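Side-chain contacts in ActII protein (Streptomyces coelicolor, PDB 2OPT), which probably represses transcription by binding regulatory DNA as a TetR-family protein, and can bind actinorhodin or its biosynthetic precursor (S)-DNPA: residues A[124-127]-A[128-132]; A[60-63]-A[64-67]. All coordinates share one frame; numbering follows the deposited sequence.

Interaction 1: A[124-127]-A[128-132]; sequences GGLH and DELAA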
loop_
_atom_site.group_PDB
_atom_site.type_symbol
_atom_site.label_atom_id
_atom_site.label_comp_id
_atom_site.label_asym_id
_atom_site.label_seq_id
_atom_site.Cartn_x
_atom_site.Cartn_y
_atom_site.Cartn_z
ATOM N N GLY A 124 -17.816 16.437 -6.278
ATOM C CA GLY A 124 -17.369 17.245 -5.162
ATOM C C GLY A 124 -16.475 18.408 -5.537
ATOM O O GLY A 124 -15.864 19.032 -4.666
ATOM N N GLY A 125 -16.386 18.703 -6.831
ATOM C CA GLY A 125 -15.619 19.820 -7.316
ATOM C C GLY A 125 -14.142 19.591 -7.452
ATOM O O GLY A 125 -13.403 20.544 -7.661
ATOM N N LEU A 126 -13.687 18.336 -7.349
ATOM C CA LEU A 126 -12.271 18.007 -7.569
ATOM C C LEU A 126 -11.874 18.140 -9.066
ATOM O O LEU A 126 -12.527 17.518 -9.938
ATOM C CB LEU A 126 -11.997 16.556 -7.077
ATOM C CG LEU A 126 -11.779 16.289 -5.586
ATOM C CD1 LEU A 126 -12.906 16.836 -4.747
ATOM C CD2 LEU A 126 -11.616 14.799 -5.293
ATOM N N HIS A 127 -10.819 18.893 -9.358
ATOM C CA HIS A 127 -10.313 19.033 -10.724
ATOM C C HIS A 127 -9.781 17.700 -11.188
ATOM O O HIS A 127 -9.560 16.796 -10.361
ATOM C CB HIS A 127 -9.232 20.150 -10.866
ATOM C CG HIS A 127 -8.000 19.940 -10.029
ATOM N ND1 HIS A 127 -7.879 20.426 -8.741
ATOM C CD2 HIS A 127 -6.815 19.344 -10.313
ATOM C CE1 HIS A 127 -6.689 20.113 -8.258
ATOM N NE2 HIS A 127 -6.023 19.460 -9.193
ATOM N N ASP A 128 -9.604 17.560 -12.503
ATOM C CA ASP A 128 -9.370 16.262 -13.146
ATOM C C ASP A 128 -8.247 15.445 -12.480
ATOM O O ASP A 128 -8.440 14.279 -12.221
ATOM C CB ASP A 128 -9.019 16.457 -14.631
ATOM C CG ASP A 128 -10.190 16.977 -15.472
ATOM O OD1 ASP A 128 -11.306 17.143 -14.944
ATOM O OD2 ASP A 128 -9.983 17.197 -16.684
ATOM N N GLU A 129 -7.068 16.043 -12.259
ATOM C CA GLU A 129 -5.930 15.290 -11.706
ATOM C C GLU A 129 -6.174 14.856 -10.283
ATOM O O GLU A 129 -5.713 13.808 -9.882
ATOM C CB GLU A 129 -4.623 16.077 -11.725
ATOM C CG GLU A 129 -3.910 16.045 -13.102
ATOM C CD GLU A 129 -2.461 16.565 -13.042
ATOM O OE1 GLU A 129 -2.019 17.058 -11.948
ATOM O OE2 GLU A 129 -1.776 16.474 -14.110
ATOM N N LEU A 130 -6.823 15.710 -9.504
ATOM C CA LEU A 130 -7.078 15.441 -8.077
ATOM C C LEU A 130 -8.144 14.353 -7.936
ATOM O O LEU A 130 -8.161 13.490 -6.996
ATOM C CB LEU A 130 -7.532 16.749 -7.376
ATOM C CG LEU A 130 -7.994 16.676 -5.894
ATOM C CD1 LEU A 130 -6.827 16.307 -5.056
ATOM C CD2 LEU A 130 -8.462 18.038 -5.442
ATOM N N ALA A 131 -9.079 14.392 -8.868
ATOM C CA ALA A 131 -10.168 13.385 -8.887
ATOM C C ALA A 131 -9.597 12.003 -9.227
ATOM O O ALA A 131 -9.811 11.013 -8.529
ATOM C CB ALA A 131 -11.198 13.759 -9.921
ATOM N N ALA A 132 -8.879 11.952 -10.330
ATOM C CA ALA A 132 -8.212 10.757 -10.798
ATOM C C ALA A 132 -7.219 10.219 -9.785
ATOM O O ALA A 132 -7.339 9.062 -9.354
ATOM C CB ALA A 132 -7.530 11.050 -12.127
#

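Interaction 2: A[60-63]-A[64-67]; sequences IVLT and EVEV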
loop_
_atom_site.group_PDB
_atom_site.type_symbol
_atom_site.label_atom_id
_atom_site.label_comp_id
_atom_site.label_asym_id
_atom_site.label_seq_id
_atom_site.Cartn_x
_atom_site.Cartn_y
_atom_site.Cartn_z
ATOM N N ILE A 60 -15.354 -10.396 -9.992
ATOM C CA ILE A 60 -16.681 -10.837 -9.552
ATOM C C ILE A 60 -17.123 -10.328 -8.168
ATOM O O ILE A 60 -18.308 -10.096 -7.920
ATOM C CB ILE A 60 -16.795 -12.358 -9.669
ATOM C CG1 ILE A 60 -18.243 -12.714 -9.989
ATOM C CG2 ILE A 60 -16.261 -13.083 -8.371
ATOM C CD1 ILE A 60 -18.388 -14.116 -10.459
ATOM N N VAL A 61 -16.176 -10.210 -7.238
ATOM C CA VAL A 61 -16.472 -9.759 -5.875
ATOM C C VAL A 61 -16.745 -8.225 -5.839
ATOM O O VAL A 61 -17.332 -7.721 -4.910
ATOM C CB VAL A 61 -15.269 -10.085 -4.939
ATOM C CG1 VAL A 61 -15.147 -11.548 -4.782
ATOM C CG2 VAL A 61 -13.916 -9.535 -5.530
ATOM N N LEU A 62 -16.258 -7.486 -6.839
ATOM C CA LEU A 62 -16.443 -6.033 -6.915
ATOM C C LEU A 62 -17.884 -5.627 -7.090
ATOM O O LEU A 62 -18.228 -4.473 -6.877
ATOM C CB LEU A 62 -15.644 -5.461 -8.073
ATOM C CG LEU A 62 -14.128 -5.500 -7.862
ATOM C CD1 LEU A 62 -13.370 -4.806 -9.049
ATOM C CD2 LEU A 62 -13.800 -4.757 -6.573
ATOM N N THR A 63 -18.727 -6.589 -7.473
ATOM C CA THR A 63 -20.142 -6.399 -7.435
ATOM C C THR A 63 -20.563 -5.978 -6.050
ATOM O O THR A 63 -21.569 -5.303 -5.905
ATOM C CB THR A 63 -20.927 -7.692 -7.843
ATOM O OG1 THR A 63 -22.224 -7.282 -8.257
ATOM C CG2 THR A 63 -21.105 -8.670 -6.679
ATOM N N GLU A 64 -19.799 -6.397 -5.018
ATOM C CA GLU A 64 -20.138 -6.120 -3.592
ATOM C C GLU A 64 -19.922 -4.689 -3.137
ATOM O O GLU A 64 -20.372 -4.275 -2.065
ATOM C CB GLU A 64 -19.304 -7.042 -2.685
ATOM C CG GLU A 64 -19.498 -8.537 -2.948
ATOM C CD GLU A 64 -18.812 -9.452 -1.909
ATOM O OE1 GLU A 64 -18.386 -8.993 -0.825
ATOM O OE2 GLU A 64 -18.735 -10.653 -2.187
ATOM N N VAL A 65 -19.175 -3.932 -3.921
ATOM C CA VAL A 65 -18.809 -2.587 -3.539
ATOM C C VAL A 65 -19.874 -1.613 -4.047
ATOM O O VAL A 65 -20.090 -1.475 -5.264
ATOM C CB VAL A 65 -17.467 -2.158 -4.161
ATOM C CG1 VAL A 65 -17.185 -0.684 -3.799
ATOM C CG2 VAL A 65 -16.363 -3.092 -3.709
ATOM N N GLU A 66 -20.532 -0.915 -3.140
ATOM C CA GLU A 66 -21.586 -0.069 -3.599
ATOM C C GLU A 66 -21.090 1.402 -3.542
ATOM O O GLU A 66 -20.706 1.909 -2.495
ATOM C CB GLU A 66 -22.882 -0.398 -2.835
ATOM C CG GLU A 66 -24.120 -0.752 -3.765
ATOM C CD GLU A 66 -24.155 -2.196 -4.296
ATOM O OE1 GLU A 66 -23.900 -2.433 -5.502
ATOM O OE2 GLU A 66 -24.470 -3.108 -3.512
ATOM N N VAL A 67 -21.054 2.027 -4.712
ATOM C CA VAL A 67 -20.672 3.408 -4.868
ATOM C C VAL A 67 -21.981 4.162 -5.052
ATOM O O VAL A 67 -22.753 3.864 -5.966
ATOM C CB VAL A 67 -19.758 3.619 -6.110
ATOM C CG1 VAL A 67 -19.276 5.037 -6.129
ATOM C CG2 VAL A 67 -18.571 2.647 -6.057
HETATM O O HOH W 1 -18.107 -1.463 -7.692
#

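Interaction 1: A[124-127]-A[128-132]
His127 lays its imidazole ring over the side chain of Leu130, one turn further on. Leu130 CB sits 3.7 Å from the centroid of the His127 ring and 17° off the ring normal, a CH-pi contact over one face, offset toward the rim. The ring is folded back over the first turn because His127 CG stands between its own backbone N and carbonyl carbon (chi1 60°). The carbonyl of the same residue closes that turn: Ala131 N donates to His127 O at 2.9 Å.

The tightly packed part is apolar and buried. Leu126 and Leu130 cross at about a right angle, with Leu126 CG 3.8 Å from Leu130 CD2. Leu126 CB lies 4.1 Å from Ala131 CB. Leu126 and Leu130 also touch Ala216 and Leu212 of helix 197-219.

The other side is looser and polar. Asp128 and Glu129 add little to the packing within the turn. They face Leu188 and Leu195 of the second subunit. Glu129 CB is 4.2 Å from His127 CD2, and the Glu129 carboxylate forms a salt bridge with Arg199 of the second subunit. With an alanine here in place of His127, the CB of Leu130 would probably lose its aromatic cover and that flank of the turn would be more open.

His127 takes the N-cap position of helix 128-150, its ring packed on the first turn. This helix start lies at the subunit interface of a TetR-like C-terminal domain.

Interaction 2: A[60-63]-A[64-67]
Leu62 O is gripped by two donors. Val65 N donates to Leu62 O at 3.2 Å, and a water donates to the same Leu62 O at 3.1 Å. The water also donates to Val65 O at 3.1 Å, so it bridges the two carbonyls of the turn. The bond from Val65 N is nearly straight at the hydrogen (163°), yet the nitrogen sits well above the plane of the Leu62 carbonyl.

One residue earlier a second backbone bond of the same kind forms. Glu64 N donates to Val61 O at 2.8 Å, also from above the carbonyl plane. Both bonds span three residues, so two overlapping turns follow one another. The Glu64 side chain packs against the first of them. Glu64 CB and Glu64 CG each lie 3.0 Å from Val61 O, a close fit. CG is anti to the carbonyl carbon of Glu64 (chi1 -58°), and beyond CG the chain runs out extended. This takes the carboxylate alongside Val61 to His93, whose NE2 is hydrogen-bonded to Glu64 OE2.

The apolar part is slight. Leu62 and Val65 lie side by side and point the same way, with Leu62 CD2 4.2 Å from Val65 CG2. Both touch Met89 of helix 75-92. From Val65 on the backbone is extended, and Glu66 N is hydrogen-bonded to Ser85 OG of that helix.

The chemistry is thus mainly that of the backbone. Two amides, three carbonyls and a water fix the bend, while the side chains tie it to helix 75-92 and His93.

Interaction 2 comes first along the chain and interaction 1 follows. Their centres are 23 Å apart, their nearest atoms about 11 Å, and they do not touch. Helix 108-123 connects them. Leu62 and Thr63 rest on Asn109 and Val67 on Thr117 of this helix, whereas 124-127 is the loop that leaves its far end. Interaction 2 lies where helix 50-61, after the predicted helix-turn-helix, leads toward helix 75-92. Interaction 1 borders the second subunit. In TetR-like repressors the first region joins the DNA-binding and regulatory domains, so the two contacts mark a domain junction and the dimer interface.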